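Local coordinates for receptor-like protein kinase ANXUR1 (Arabidopsis thaliana, PDB 6FIG) that probably acts as a cell-surface receptor kinase in plant reproduction, phosphorylating serine or threonine residues and sensing its ligand through a malectin-like ectodomain, at residues A[104-110]-A[122-128]; A[184-190]-A[367-373]. All blocks are in the same frame, centred on the assembly; numbering follows the deposited sequence.

Interaction 1. Residues A[104-110]-A[122-128]. With NAG (2-acetamido-2-deoxy-beta-D-glucopyranose), chain C.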
loop_
_atom_site.group_PDB
_atom_site.type_symbol
_atom_site.label_atom_id
_atom_site.label_comp_id
_atom_site.label_asym_id
_atom_site.label_seq_id
_atom_site.Cartn_x
_atom_site.Cartn_y
_atom_site.Cartn_z
ATOM N N LEU A 104 23.840 13.234 -3.281
ATOM C CA LEU A 104 23.515 11.926 -3.845
ATOM C C LEU A 104 24.281 11.673 -5.116
ATOM O O LEU A 104 24.845 10.581 -5.317
ATOM C CB LEU A 104 22.007 11.829 -4.143
ATOM C CG LEU A 104 21.107 12.200 -2.968
ATOM C CD1 LEU A 104 19.655 12.150 -3.386
ATOM C CD2 LEU A 104 21.349 11.339 -1.743
ATOM N N LEU A 105 24.256 12.661 -6.004
ATOM C CA LEU A 105 24.866 12.558 -7.311
ATOM C C LEU A 105 25.662 13.816 -7.569
ATOM O O LEU A 105 25.259 14.898 -7.146
ATOM C CB LEU A 105 23.786 12.401 -8.367
ATOM C CG LEU A 105 22.941 11.148 -8.285
ATOM C CD1 LEU A 105 21.719 11.285 -9.196
ATOM C CD2 LEU A 105 23.762 9.935 -8.641
ATOM N N SER A 106 26.791 13.698 -8.266
ATOM C CA SER A 106 27.687 14.828 -8.517
ATOM C C SER A 106 28.397 14.564 -9.830
ATOM O O SER A 106 28.923 13.458 -10.025
ATOM C CB SER A 106 28.708 15.005 -7.389
ATOM O OG SER A 106 29.593 16.097 -7.632
ATOM N N ASN A 107 28.368 15.530 -10.742
ATOM C CA ASN A 107 28.891 15.335 -12.101
ATOM C C ASN A 107 28.308 14.092 -12.792
ATOM O O ASN A 107 28.988 13.396 -13.558
ATOM C CB ASN A 107 30.415 15.231 -12.053
ATOM C CG ASN A 107 31.045 15.343 -13.425
ATOM O OD1 ASN A 107 30.750 16.262 -14.188
ATOM N ND2 ASN A 107 31.906 14.394 -13.748
ATOM N N PHE A 108 27.038 13.845 -12.532
ATOM C CA PHE A 108 26.361 12.619 -12.934
ATOM C C PHE A 108 25.947 12.645 -14.392
ATOM O O PHE A 108 25.199 13.537 -14.818
ATOM C CB PHE A 108 25.143 12.420 -12.047
ATOM C CG PHE A 108 24.196 11.357 -12.522
ATOM C CD1 PHE A 108 24.612 10.030 -12.612
ATOM C CD2 PHE A 108 22.873 11.679 -12.844
ATOM C CE1 PHE A 108 23.740 9.047 -13.026
ATOM C CE2 PHE A 108 21.994 10.695 -13.278
ATOM C CZ PHE A 108 22.432 9.365 -13.353
ATOM N N SER A 109 26.425 11.652 -15.145
ATOM C CA SER A 109 26.049 11.442 -16.536
ATOM C C SER A 109 25.192 10.191 -16.605
ATOM O O SER A 109 25.704 9.064 -16.529
ATOM C CB SER A 109 27.273 11.260 -17.432
ATOM O OG SER A 109 26.878 10.962 -18.773
ATOM N N ALA A 110 23.893 10.384 -16.767
ATOM C CA ALA A 110 22.978 9.272 -16.983
ATOM C C ALA A 110 23.320 8.500 -18.267
ATOM O O ALA A 110 23.255 7.258 -18.296
ATOM C CB ALA A 110 21.551 9.774 -17.051
ATOM N N LEU A 122 17.795 4.017 -15.484
ATOM C CA LEU A 122 18.421 3.867 -14.159
ATOM C C LEU A 122 17.419 4.222 -13.084
ATOM O O LEU A 122 16.624 5.147 -13.256
ATOM C CB LEU A 122 19.604 4.835 -13.980
ATOM C CG LEU A 122 20.711 4.828 -15.018
ATOM C CD1 LEU A 122 21.642 6.009 -14.812
ATOM C CD2 LEU A 122 21.493 3.527 -14.998
ATOM N N VAL A 123 17.480 3.505 -11.959
ATOM C CA VAL A 123 16.778 3.895 -10.755
ATOM C C VAL A 123 17.831 3.965 -9.643
ATOM O O VAL A 123 18.443 2.945 -9.281
ATOM C CB VAL A 123 15.659 2.922 -10.349
ATOM C CG1 VAL A 123 14.882 3.480 -9.163
ATOM C CG2 VAL A 123 14.742 2.610 -11.528
ATOM N N LYS A 124 18.079 5.158 -9.140
ATOM C CA LYS A 124 18.969 5.369 -8.021
ATOM C C LYS A 124 18.101 5.352 -6.778
ATOM O O LYS A 124 17.091 6.035 -6.727
ATOM C CB LYS A 124 19.698 6.711 -8.118
ATOM C CG LYS A 124 20.550 6.916 -9.357
ATOM C CD LYS A 124 21.825 6.120 -9.333
ATOM C CE LYS A 124 22.725 6.595 -10.469
ATOM N NZ LYS A 124 24.052 5.958 -10.493
ATOM N N GLU A 125 18.470 4.571 -5.757
ATOM C CA GLU A 125 17.680 4.472 -4.558
ATOM C C GLU A 125 18.551 4.744 -3.351
ATOM O O GLU A 125 19.663 4.162 -3.238
ATOM C CB GLU A 125 17.063 3.077 -4.427
ATOM C CG GLU A 125 16.223 2.889 -3.177
ATOM C CD GLU A 125 15.680 1.490 -3.037
ATOM O OE1 GLU A 125 16.357 0.704 -2.370
ATOM O OE2 GLU A 125 14.586 1.175 -3.554
ATOM N N TYR A 126 18.037 5.558 -2.447
ATOM C CA TYR A 126 18.729 5.976 -1.245
ATOM C C TYR A 126 17.834 5.766 -0.046
ATOM O O TYR A 126 16.616 5.844 -0.157
ATOM C CB TYR A 126 19.134 7.446 -1.353
ATOM C CG TYR A 126 19.904 7.732 -2.589
ATOM C CD1 TYR A 126 21.298 7.548 -2.633
ATOM C CD2 TYR A 126 19.272 8.156 -3.749
ATOM C CE1 TYR A 126 22.010 7.774 -3.788
ATOM C CE2 TYR A 126 19.971 8.384 -4.907
ATOM C CZ TYR A 126 21.344 8.193 -4.932
ATOM O OH TYR A 126 22.045 8.385 -6.083
ATOM N N SER A 127 18.439 5.526 1.114
ATOM C CA SER A 127 17.740 5.500 2.375
ATOM C C SER A 127 18.311 6.609 3.235
ATOM O O SER A 127 19.488 6.566 3.634
ATOM C CB SER A 127 17.844 4.160 3.098
ATOM O OG SER A 127 17.167 4.228 4.345
ATOM N N LEU A 128 17.479 7.615 3.474
ATOM C CA LEU A 128 17.897 8.850 4.129
ATOM C C LEU A 128 17.546 8.813 5.602
ATOM O O LEU A 128 16.370 8.633 5.964
ATOM C CB LEU A 128 17.212 10.039 3.462
ATOM C CG LEU A 128 17.477 10.175 1.956
ATOM C CD1 LEU A 128 16.707 11.372 1.403
ATOM C CD2 LEU A 128 18.971 10.293 1.659
HETATM C C1 NAG C . 32.606 14.335 -15.014
HETATM C C2 NAG C . 34.089 14.601 -14.800
HETATM C C3 NAG C . 34.885 14.335 -16.075
HETATM C C4 NAG C . 34.541 12.973 -16.669
HETATM C C5 NAG C . 33.035 12.857 -16.867
HETATM C C6 NAG C . 32.597 11.499 -17.413
HETATM C C7 NAG C . 34.459 16.374 -13.133
HETATM C C8 NAG C . 34.567 17.857 -12.938
HETATM N N2 NAG C . 34.245 15.987 -14.391
HETATM O O3 NAG C . 36.287 14.417 -15.803
HETATM O O4 NAG C . 35.216 12.869 -17.937
HETATM O O5 NAG C . 32.389 13.057 -15.609
HETATM O O6 NAG C . 32.909 10.467 -16.474
HETATM O O7 NAG C . 34.580 15.606 -12.204
HETATM O O HOH W 1 24.773 7.948 -5.846
#
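L104 lies over one face of the Y126 ring. L104 CB sits 3.8 Å from Y126 CZ, at the hydroxyl end. L104 CD1 meets Y126 CD2, on one rim. L104 CD2 makes a CH-pi contact 4.0 Å from the centroid of the Y126 ring, 15° off the normal, and also touches L128 CD2. Chi1 (-52°) and chi2 (177°) together lay CD2 over the ring and CD1 over its rim. At the ring's edge, a water in its plane links Y126 OH (2.8 Å) to L104 O (2.7 Å). L105 CD2 packs against the same hydroxyl and against K124 CE. The F108 ring takes L105 CD1 on one face and A110 N over the centre of the other. L122 CD1 comes to the edge of this ring, 3.7 Å from F108 CZ. K124 CE lies 3.7 Å from F108 CE1. The chain turns a corner at S106 and N107, and N107 ND2 is bonded to an N-acetylglucosamine. A classic beta bulge sets L104 and L105 together opposite V97. No hydrogen bond joins the two segments directly. Side chains from strands of different sheets fill the space between them, the face-to-face packing of a beta-sandwich, as in malectin-like domains.

Interaction 2. Residues A[184-190]-A[367-373]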
loop_
_atom_site.group_PDB
_atom_site.type_symbol
_atom_site.label_atom_id
_atom_site.label_comp_id
_atom_site.label_asym_id
_atom_site.label_seq_id
_atom_site.Cartn_x
_atom_site.Cartn_y
_atom_site.Cartn_z
ATOM N N ASN A 184 23.122 7.639 6.035
ATOM C CA ASN A 184 22.462 7.740 4.740
ATOM C C ASN A 184 23.083 6.698 3.854
ATOM O O ASN A 184 24.321 6.565 3.844
ATOM C CB ASN A 184 22.646 9.137 4.160
ATOM C CG ASN A 184 22.046 10.193 5.051
ATOM O OD1 ASN A 184 20.810 10.238 5.230
ATOM N ND2 ASN A 184 22.898 11.027 5.652
ATOM N N LEU A 185 22.254 5.913 3.165
ATOM C CA LEU A 185 22.733 4.769 2.412
ATOM C C LEU A 185 22.257 4.868 0.990
ATOM O O LEU A 185 21.179 5.425 0.731
ATOM C CB LEU A 185 22.203 3.457 3.004
ATOM C CG LEU A 185 22.410 3.181 4.490
ATOM C CD1 LEU A 185 21.579 1.960 4.906
ATOM C CD2 LEU A 185 23.858 2.912 4.772
ATOM N N GLN A 186 23.041 4.350 0.071
ATOM C CA GLN A 186 22.589 4.094 -1.300
ATOM C C GLN A 186 22.440 2.591 -1.481
ATOM O O GLN A 186 23.369 1.829 -1.188
ATOM C CB GLN A 186 23.572 4.646 -2.315
ATOM C CG GLN A 186 23.182 4.380 -3.764
ATOM C CD GLN A 186 24.138 4.944 -4.777
ATOM O OE1 GLN A 186 25.153 5.584 -4.446
ATOM N NE2 GLN A 186 23.829 4.700 -6.048
ATOM N N SER A 187 21.303 2.181 -2.031
ATOM C CA SER A 187 21.067 0.786 -2.401
ATOM C C SER A 187 21.808 0.477 -3.665
ATOM O O SER A 187 21.533 1.055 -4.701
ATOM C CB SER A 187 19.575 0.532 -2.609
ATOM O OG SER A 187 18.872 0.856 -1.437
ATOM N N MET A 188 22.808 -0.401 -3.591
ATOM C CA MET A 188 23.612 -0.700 -4.761
ATOM C C MET A 188 23.071 -1.900 -5.516
ATOM O O MET A 188 23.032 -1.894 -6.730
ATOM C CB MET A 188 25.079 -0.942 -4.371
ATOM C CG MET A 188 25.691 0.148 -3.518
ATOM S SD MET A 188 25.763 1.762 -4.354
ATOM C CE MET A 188 26.968 1.482 -5.631
ATOM N N PHE A 189 22.753 -2.965 -4.776
ATOM C CA PHE A 189 22.237 -4.218 -5.343
ATOM C C PHE A 189 21.271 -4.825 -4.355
ATOM O O PHE A 189 21.434 -4.683 -3.128
ATOM C CB PHE A 189 23.370 -5.226 -5.609
ATOM C CG PHE A 189 24.378 -4.725 -6.583
ATOM C CD1 PHE A 189 24.148 -4.817 -7.941
ATOM C CD2 PHE A 189 25.524 -4.072 -6.133
ATOM C CE1 PHE A 189 25.029 -4.294 -8.834
ATOM C CE2 PHE A 189 26.429 -3.551 -7.021
ATOM C CZ PHE A 189 26.191 -3.658 -8.377
ATOM N N ARG A 190 20.263 -5.486 -4.905
ATOM C CA ARG A 190 19.241 -6.137 -4.106
ATOM C C ARG A 190 18.795 -7.365 -4.844
ATOM O O ARG A 190 18.199 -7.258 -5.925
ATOM C CB ARG A 190 18.033 -5.223 -3.884
ATOM C CG ARG A 190 16.928 -5.880 -3.091
ATOM C CD ARG A 190 15.859 -4.906 -2.658
ATOM N NE ARG A 190 16.301 -3.953 -1.648
ATOM C CZ ARG A 190 16.428 -2.629 -1.806
ATOM N NH1 ARG A 190 16.263 -2.059 -2.989
ATOM N NH2 ARG A 190 16.743 -1.893 -0.757
ATOM N N LEU A 367 20.410 -11.116 -0.898
ATOM C CA LEU A 367 21.578 -10.276 -0.705
ATOM C C LEU A 367 21.274 -8.835 -1.029
ATOM O O LEU A 367 20.798 -8.555 -2.114
ATOM C CB LEU A 367 22.733 -10.743 -1.591
ATOM C CG LEU A 367 24.060 -9.986 -1.504
ATOM C CD1 LEU A 367 24.680 -9.988 -0.102
ATOM C CD2 LEU A 367 25.023 -10.579 -2.510
ATOM N N GLU A 368 21.624 -7.943 -0.117
ATOM C CA GLU A 368 21.566 -6.508 -0.399
ATOM C C GLU A 368 22.920 -5.910 -0.122
ATOM O O GLU A 368 23.614 -6.315 0.818
ATOM C CB GLU A 368 20.521 -5.844 0.455
ATOM C CG GLU A 368 19.118 -6.336 0.172
ATOM C CD GLU A 368 18.136 -5.813 1.180
ATOM O OE1 GLU A 368 18.102 -6.326 2.316
ATOM O OE2 GLU A 368 17.413 -4.804 0.890
ATOM N N ILE A 369 23.303 -4.933 -0.940
ATOM C CA ILE A 369 24.554 -4.214 -0.764
ATOM C C ILE A 369 24.223 -2.730 -0.676
ATOM O O ILE A 369 23.578 -2.207 -1.588
ATOM C CB ILE A 369 25.544 -4.490 -1.891
ATOM C CG1 ILE A 369 25.829 -6.006 -1.947
ATOM C CG2 ILE A 369 26.810 -3.670 -1.679
ATOM C CD1 ILE A 369 26.766 -6.433 -3.024
ATOM N N PHE A 370 24.634 -2.099 0.420
ATOM C CA PHE A 370 24.412 -0.655 0.643
ATOM C C PHE A 370 25.726 0.106 0.775
ATOM O O PHE A 370 26.654 -0.353 1.433
ATOM C CB PHE A 370 23.645 -0.457 1.934
ATOM C CG PHE A 370 22.329 -1.159 1.957
ATOM C CD1 PHE A 370 21.215 -0.612 1.320
ATOM C CD2 PHE A 370 22.194 -2.371 2.611
ATOM C CE1 PHE A 370 20.003 -1.292 1.331
ATOM C CE2 PHE A 370 20.980 -3.034 2.618
ATOM C CZ PHE A 370 19.901 -2.497 1.980
ATOM N N LYS A 371 25.802 1.267 0.136
ATOM C CA LYS A 371 26.896 2.220 0.358
ATOM C C LYS A 371 26.572 3.122 1.520
ATOM O O LYS A 371 25.500 3.706 1.529
ATOM C CB LYS A 371 27.061 3.081 -0.886
ATOM C CG LYS A 371 28.197 4.072 -0.854
ATOM C CD LYS A 371 28.050 5.091 -1.978
ATOM C CE LYS A 371 28.338 4.494 -3.336
ATOM N NZ LYS A 371 27.980 5.464 -4.391
ATOM N N MET A 372 27.483 3.281 2.459
ATOM C CA MET A 372 27.315 4.235 3.545
ATOM C C MET A 372 27.869 5.587 3.126
ATOM O O MET A 372 28.881 5.661 2.417
ATOM C CB MET A 372 28.074 3.770 4.786
ATOM C CG MET A 372 27.633 2.423 5.293
ATOM S SD MET A 372 28.407 2.007 6.861
ATOM C CE MET A 372 27.613 3.176 7.961
ATOM N N ASP A 373 27.235 6.665 3.587
ATOM C CA ASP A 373 27.747 7.995 3.295
ATOM C C ASP A 373 29.057 8.294 4.033
ATOM O O ASP A 373 29.291 7.814 5.147
ATOM C CB ASP A 373 26.694 9.117 3.487
ATOM C CG ASP A 373 26.191 9.296 4.941
ATOM O OD1 ASP A 373 26.026 8.315 5.711
ATOM O OD2 ASP A 373 25.866 10.471 5.279
HETATM O O HOH W 2 15.979 -2.893 2.025
#
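R190 and E368 run alongside each other in one direction from a non-hydrogen-bonded antiparallel pair. R190 NE donates to E368 OE2 at 2.9 Å and 165°, from the edge of the guanidinium. The oxygen is met on its anti side, and the two planes are 57° apart. A water bridges R190 NH2 and the same oxygen. E368 OE1 bonds H285, and R190 NH1 pairs with E125. The F370 ring, on the same face, meets S187 OG and R190 NH2 at its edge; S187 OG itself bonds E125. Q186 and K371 rise together from the other face. Q186 is extended, with CG anti to the backbone N (chi1 178°), and Q186 OE1 receives K371 NZ at 2.8 Å, tilted from the carbonyl plane. M188 crosses over K371, and M188 SD is 3.9 Å from K371 CE. The register slips by one at M188 and F189, a classic bulge opposite I369. I369 O takes M188 N at 2.8 Å and F189 N weakly at 3.4 Å. At the far end D373 OD2 receives N184 ND2 at 3.0 Å from above the carboxylate plane, and D373 OD1 the backbone N of N184. N184 OD1 takes the backbone N of A129. The buried charges are thus shared: K371 NZ also pairs with D275, and R190 bridges two glutamates. This network probably stabilises their ionised forms.

Overall arrangement
Interaction 1 comes first along the chain and closes before interaction 2 opens. Their centres are 12 Å apart, and both belong to the malectin-like part of the ectodomain. They meet through strands 122-128 and 185-192, which are antiparallel neighbours. S127 N probably bonds L185 O, and E125 OE1 probably bonds S187 OG. Interaction 1 packs strand 122-128 against strand 102-108, at the border of a separate five-stranded sheet. Interaction 2 pairs strand 185-192 with strand 363-372, which in turn adjoins strands 252-255 and 278-287. The backbone pairing therefore runs from 122-128 through 185-192 to 363-372. It ties early and late parts of the ectodomain together near its centre.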